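Local structure of predicted metal-dependent phosphohydrolase (Magnetospirillum magnetotacticum MS-1, 3KH1) at the interface of chains A and B. The protein is a predicted metal-dependent phosphohydrolase of the HD-domain family, possibly acting as a 5'-deoxynucleotidase. Residues are numbered along the deposited sequence; one frame, centred on the assembly and turned at random. Chains: chain A/B, Predicted metal-dependent phosphohydrolase.

Contact 1: the interface of chains A and B. Residues chain A 20, 23, 45, 69, 73-74; chain B 46, 49-50, 53, 73.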
loop_
_atom_site.group_PDB
_atom_site.type_symbol
_atom_site.label_atom_id
_atom_site.label_comp_id
_atom_site.label_asym_id
_atom_site.label_seq_id
_atom_site.Cartn_x
_atom_site.Cartn_y
_atom_site.Cartn_z
ATOM N N ILE A 20 7.863 6.097 7.925
ATOM C CA ILE A 20 6.480 5.774 7.583
ATOM C C ILE A 20 6.144 4.316 7.813
ATOM O O ILE A 20 4.963 3.965 7.699
ATOM C CB ILE A 20 6.085 6.297 6.167
ATOM C CG1 ILE A 20 6.822 5.569 5.048
ATOM C CG2 ILE A 20 6.221 7.821 6.067
ATOM C CD1 ILE A 20 6.346 5.946 3.600
ATOM N N LEU A 23 3.049 3.893 10.001
ATOM C CA LEU A 23 1.632 3.929 9.579
ATOM C C LEU A 23 0.965 2.581 9.819
ATOM O O LEU A 23 -0.252 2.474 9.989
ATOM C CB LEU A 23 1.520 4.368 8.121
ATOM C CG LEU A 23 0.091 4.616 7.632
ATOM C CD1 LEU A 23 -0.517 5.780 8.433
ATOM C CD2 LEU A 23 0.100 4.869 6.164
ATOM N N SER A 45 -4.461 1.729 2.805
ATOM C CA SER A 45 -3.967 2.487 1.668
ATOM C C SER A 45 -3.517 1.516 0.549
ATOM O O SER A 45 -3.728 1.829 -0.631
ATOM C CB SER A 45 -2.863 3.447 2.076
ATOM O OG SER A 45 -3.433 4.574 2.735
ATOM N N ALA A 69 -3.229 6.967 -7.367
ATOM C CA ALA A 69 -2.581 5.925 -6.592
ATOM C C ALA A 69 -1.606 6.548 -5.612
ATOM O O ALA A 69 -1.593 6.186 -4.436
ATOM C CB ALA A 69 -1.890 4.887 -7.486
ATOM N N LEU A 73 -1.696 6.402 -1.565
ATOM C CA LEU A 73 -0.597 5.804 -0.792
ATOM C C LEU A 73 -0.163 6.755 0.331
ATOM O O LEU A 73 0.244 6.307 1.394
ATOM C CB LEU A 73 0.586 5.468 -1.652
ATOM C CG LEU A 73 0.317 4.337 -2.676
ATOM C CD1 LEU A 73 1.499 4.231 -3.649
ATOM C CD2 LEU A 73 0.123 2.975 -1.944
ATOM N N ILE A 74 -0.259 8.071 0.122
ATOM C CA ILE A 74 0.243 9.012 1.136
ATOM C C ILE A 74 -0.850 9.660 1.984
ATOM O O ILE A 74 -0.536 10.396 2.922
ATOM C CB ILE A 74 1.200 10.079 0.530
ATOM C CG1 ILE A 74 0.536 10.996 -0.495
ATOM C CG2 ILE A 74 2.380 9.366 -0.093
ATOM C CD1 ILE A 74 -0.282 12.171 0.091
ATOM N N TRP B 46 2.164 -1.797 0.240
ATOM C CA TRP B 46 1.934 -0.387 0.394
ATOM C C TRP B 46 3.295 0.368 0.499
ATOM O O TRP B 46 3.541 1.377 -0.175
ATOM C CB TRP B 46 1.163 -0.076 1.710
ATOM C CG TRP B 46 1.238 1.371 2.099
ATOM C CD1 TRP B 46 0.556 2.420 1.548
ATOM C CD2 TRP B 46 2.125 1.949 3.079
ATOM N NE1 TRP B 46 0.972 3.604 2.112
ATOM C CE2 TRP B 46 1.942 3.331 3.026
ATOM C CE3 TRP B 46 3.078 1.415 3.987
ATOM C CZ2 TRP B 46 2.630 4.207 3.862
ATOM C CZ3 TRP B 46 3.763 2.291 4.801
ATOM C CH2 TRP B 46 3.520 3.654 4.735
ATOM N N ALA B 49 5.389 0.292 -2.857
ATOM C CA ALA B 49 4.737 1.122 -3.866
ATOM C C ALA B 49 4.948 2.591 -3.575
ATOM O O ALA B 49 5.151 3.376 -4.503
ATOM C CB ALA B 49 3.255 0.775 -4.032
ATOM N N THR B 50 4.866 2.977 -2.322
ATOM C CA THR B 50 5.099 4.364 -1.929
ATOM C C THR B 50 6.545 4.786 -2.275
ATOM O O THR B 50 6.779 5.857 -2.815
ATOM C CB THR B 50 4.772 4.569 -0.442
ATOM O OG1 THR B 50 3.411 4.202 -0.196
ATOM C CG2 THR B 50 4.947 6.027 -0.034
ATOM N N PHE B 53 7.209 5.915 -5.928
ATOM C CA PHE B 53 6.974 7.339 -6.182
ATOM C C PHE B 53 8.036 8.243 -5.546
ATOM O O PHE B 53 8.574 9.141 -6.186
ATOM C CB PHE B 53 5.582 7.749 -5.740
ATOM C CG PHE B 53 4.473 7.174 -6.623
ATOM C CD1 PHE B 53 4.299 7.649 -7.918
ATOM C CD2 PHE B 53 3.609 6.195 -6.145
ATOM C CE1 PHE B 53 3.304 7.134 -8.735
ATOM C CE2 PHE B 53 2.590 5.697 -6.967
ATOM C CZ PHE B 53 2.437 6.195 -8.251
ATOM N N LEU B 73 1.941 -3.173 -6.093
ATOM C CA LEU B 73 0.707 -3.425 -5.359
ATOM C C LEU B 73 0.176 -4.829 -5.562
ATOM O O LEU B 73 -0.391 -5.405 -4.648
ATOM C CB LEU B 73 -0.361 -2.410 -5.715
ATOM C CG LEU B 73 -0.058 -0.974 -5.309
ATOM C CD1 LEU B 73 -1.059 -0.020 -5.966
ATOM C CD2 LEU B 73 -0.069 -0.824 -3.805
#
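B:Trp46 reaches across to A:Leu73 and donates its indole N-H to the main-chain oxygen there, with NE1 2.9 Å from A:Leu73 O. The bond is nearly straight, 171° at the hydrogen, lies in the ring plane of the indole and uses a lone pair of the carbonyl, a geometry that, with packing on both faces, is likely to hold the ring's rotation. With CG anti to the backbone N (chi1 164°), the indole extends from its helix toward chain A. A:Leu23 comes in at about a right angle and sets CD2 over one face of the ring, off toward the rim, 3.5 Å from B:Trp46 CZ2. The opposite face carries the hydroxyl of B:Thr50, whose OG1 donates a hydrogen bond to B:Trp46 O, 2.8 Å away and from above the carbonyl plane. At the far tip of the indole, B:Trp46 CH2 touches A:Ile20 O at 3.3 Å.

A:Leu73 has the largest buried surface in this patch. Its side chain runs antiparallel to those of B:Trp46 and B:Thr50, and its two methyls divide the work: CD2 sits 3.6 Å from B:Trp46 CD1, while CD1 lies 3.8 Å from B:Phe53 CE2 and also meets B:Ala49. A:Ile20 meets B:Thr50 tip to tip, CD1 to CG2 at 3.9 Å.

In the fold, B:Trp46, B:Ala49, B:Thr50 and B:Phe53 line one flank of helix 41-54. They face the C-terminal end of helix 65-74 of chain A, just before the His-Asp doublet that gives the HD family its name, and the 3-10 helix 20-25.

Contact 2: the interface of chains A and B. Residues chain A 14, 17-18, 20; chain B 47, 51, 54-55, 143, 147.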
loop_
_atom_site.group_PDB
_atom_site.type_symbol
_atom_site.label_atom_id
_atom_site.label_comp_id
_atom_site.label_asym_id
_atom_site.label_seq_id
_atom_site.Cartn_x
_atom_site.Cartn_y
_atom_site.Cartn_z
HETATM N N MSE A 14 15.358 8.695 2.513
HETATM C CA MSE A 14 15.371 7.423 3.236
HETATM C C MSE A 14 14.842 7.581 4.648
HETATM O O MSE A 14 14.149 6.684 5.143
HETATM C CB MSE A 14 16.776 6.816 3.294
HETATM C CG MSE A 14 17.324 6.443 1.953
HETATM SE SE MSE A 14 16.152 5.273 0.915
HETATM C CE MSE A 14 17.412 4.843 -0.429
ATOM N N VAL A 17 11.168 7.275 4.306
ATOM C CA VAL A 17 10.866 5.872 4.017
ATOM C C VAL A 17 10.857 5.050 5.302
ATOM O O VAL A 17 9.936 4.213 5.524
ATOM C CB VAL A 17 11.761 5.277 2.925
ATOM C CG1 VAL A 17 11.536 3.751 2.792
ATOM C CG2 VAL A 17 11.529 5.995 1.545
ATOM N N VAL A 18 11.867 5.233 6.140
ATOM C CA VAL A 18 11.950 4.493 7.389
ATOM C C VAL A 18 10.846 4.898 8.375
ATOM O O VAL A 18 10.235 4.044 9.030
ATOM C CB VAL A 18 13.379 4.617 7.998
ATOM C CG1 VAL A 18 13.426 4.089 9.439
ATOM C CG2 VAL A 18 14.393 3.898 7.049
ATOM N N ILE A 20 7.863 6.097 7.925
ATOM C CA ILE A 20 6.480 5.774 7.583
ATOM C C ILE A 20 6.144 4.316 7.813
ATOM O O ILE A 20 4.963 3.965 7.699
ATOM C CB ILE A 20 6.085 6.297 6.167
ATOM C CG1 ILE A 20 6.822 5.569 5.048
ATOM C CG2 ILE A 20 6.221 7.821 6.067
ATOM C CD1 ILE A 20 6.346 5.946 3.600
ATOM N N HIS B 47 4.189 -0.173 1.319
ATOM C CA HIS B 47 5.422 0.532 1.631
ATOM C C HIS B 47 6.285 0.630 0.372
ATOM O O HIS B 47 6.855 1.678 0.072
ATOM C CB HIS B 47 6.177 -0.218 2.747
ATOM C CG HIS B 47 7.124 0.614 3.556
ATOM N ND1 HIS B 47 7.572 0.182 4.787
ATOM C CD2 HIS B 47 7.646 1.848 3.375
ATOM C CE1 HIS B 47 8.358 1.113 5.302
ATOM N NE2 HIS B 47 8.447 2.118 4.459
HETATM N N MSE B 51 7.493 3.886 -1.997
HETATM C CA MSE B 51 8.879 4.089 -2.362
HETATM C C MSE B 51 9.048 4.338 -3.842
HETATM O O MSE B 51 9.927 5.113 -4.225
HETATM C CB MSE B 51 9.760 2.918 -1.902
HETATM C CG MSE B 51 9.936 2.849 -0.379
HETATM SE SE MSE B 51 10.760 1.173 0.135
HETATM C CE MSE B 51 12.558 1.447 -0.734
ATOM N N LEU B 54 8.389 7.970 -4.291
ATOM C CA LEU B 54 9.356 8.805 -3.547
ATOM C C LEU B 54 10.722 8.801 -4.205
ATOM O O LEU B 54 11.421 9.798 -4.219
ATOM C CB LEU B 54 9.485 8.311 -2.107
ATOM C CG LEU B 54 8.223 8.534 -1.233
ATOM C CD1 LEU B 54 8.409 7.713 0.085
ATOM C CD2 LEU B 54 7.942 10.005 -0.933
ATOM N N LEU B 55 11.110 7.641 -4.722
ATOM C CA LEU B 55 12.426 7.385 -5.234
ATOM C C LEU B 55 12.461 7.326 -6.785
ATOM O O LEU B 55 13.466 6.893 -7.352
ATOM C CB LEU B 55 13.012 6.101 -4.629
ATOM C CG LEU B 55 13.153 6.109 -3.103
ATOM C CD1 LEU B 55 13.619 4.713 -2.643
ATOM C CD2 LEU B 55 14.033 7.211 -2.600
ATOM N N LEU B 143 15.620 -3.416 -1.595
ATOM C CA LEU B 143 16.180 -2.355 -0.790
ATOM C C LEU B 143 15.519 -2.206 0.565
ATOM O O LEU B 143 16.194 -1.960 1.576
ATOM C CB LEU B 143 16.161 -1.045 -1.588
ATOM C CG LEU B 143 16.653 0.207 -0.824
ATOM C CD1 LEU B 143 18.139 0.186 -0.494
ATOM C CD2 LEU B 143 16.366 1.500 -1.663
ATOM N N LEU B 147 16.987 -1.261 4.571
ATOM C CA LEU B 147 16.646 -0.067 5.361
ATOM C C LEU B 147 16.100 -0.451 6.731
ATOM O O LEU B 147 16.460 0.113 7.756
ATOM C CB LEU B 147 15.617 0.792 4.624
ATOM C CG LEU B 147 15.983 1.235 3.217
ATOM C CD1 LEU B 147 14.826 2.046 2.689
ATOM C CD2 LEU B 147 17.281 2.051 3.110
#
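A:Val17 presses both methyls into B:Met51, B:Leu54 and B:Leu147 in a mainly apolar helix-to-helix interface, by which helix 8-19 of one HD-domain subunit is laid over its neighbour. The contact joins the two copies of the deposited assembly, probably as part of a dimer, although the structure alone does not show that the pair persists in solution.

A:Val17 CG1, anti to the backbone N (chi1 172°), enters between two partners: it is 3.7 Å from B:Met51 CG and the same distance from B:Leu147 CD1, and both side chains cross the valine at about a right angle. CG2, the other branch, passes alongside B:Leu54 in the opposite sense and comes to 3.8 Å from its CD1. One turn earlier, the selenomethionine A:Met14 bends at chi2 (-54°) and lays its selenium across the methyls of B:Leu147, with SE 3.9 Å from B:Leu147 CD1. Its terminal methyl goes further and meets B:Leu143 tip to tip, CE to CD2 at 3.7 Å. Nearer the backbone of B:Leu147, A:Val18 adds a looser contact, its CG2 4.1 Å from B:Leu147 CB.

B:His47 brings a polar contact: it approaches A:Val17 edge-on and donates from NE2 to A:Val17 O at 2.8 Å. The oxygen lies almost in the imidazole plane, but the donor is tilted from the carbonyl plane and the bond is somewhat bent, 156° at the hydrogen. CG1 of A:Ile20 lies near the same nitrogen, a carbon neighbour beside the bond. A leucine in place of B:His47 would remove this N-H and would probably leave the A:Val17 carbonyl, near the end of helix 8-19, without its partner from chain B.

Contact 1 and contact 2 lie side by side, their C-alpha centres about 10 Å apart, and they share A:Ile20, which stands where helix 8-19 gives way to the 3-10 helix 20-25. Helix 41-54 of chain B supplies residues to both: it meets helix 65-74 and the 3-10 helix of chain A in contact 1, and helix 8-19 of chain A in contact 2, where helix 132-151 joins in. The two are neighbouring parts of the same interface, and two-fold symmetry repeats both with the chains exchanged. Such a doubled grip would fit a stable dimer, and through helix 65-74 it adjoins the family's metal-binding motif.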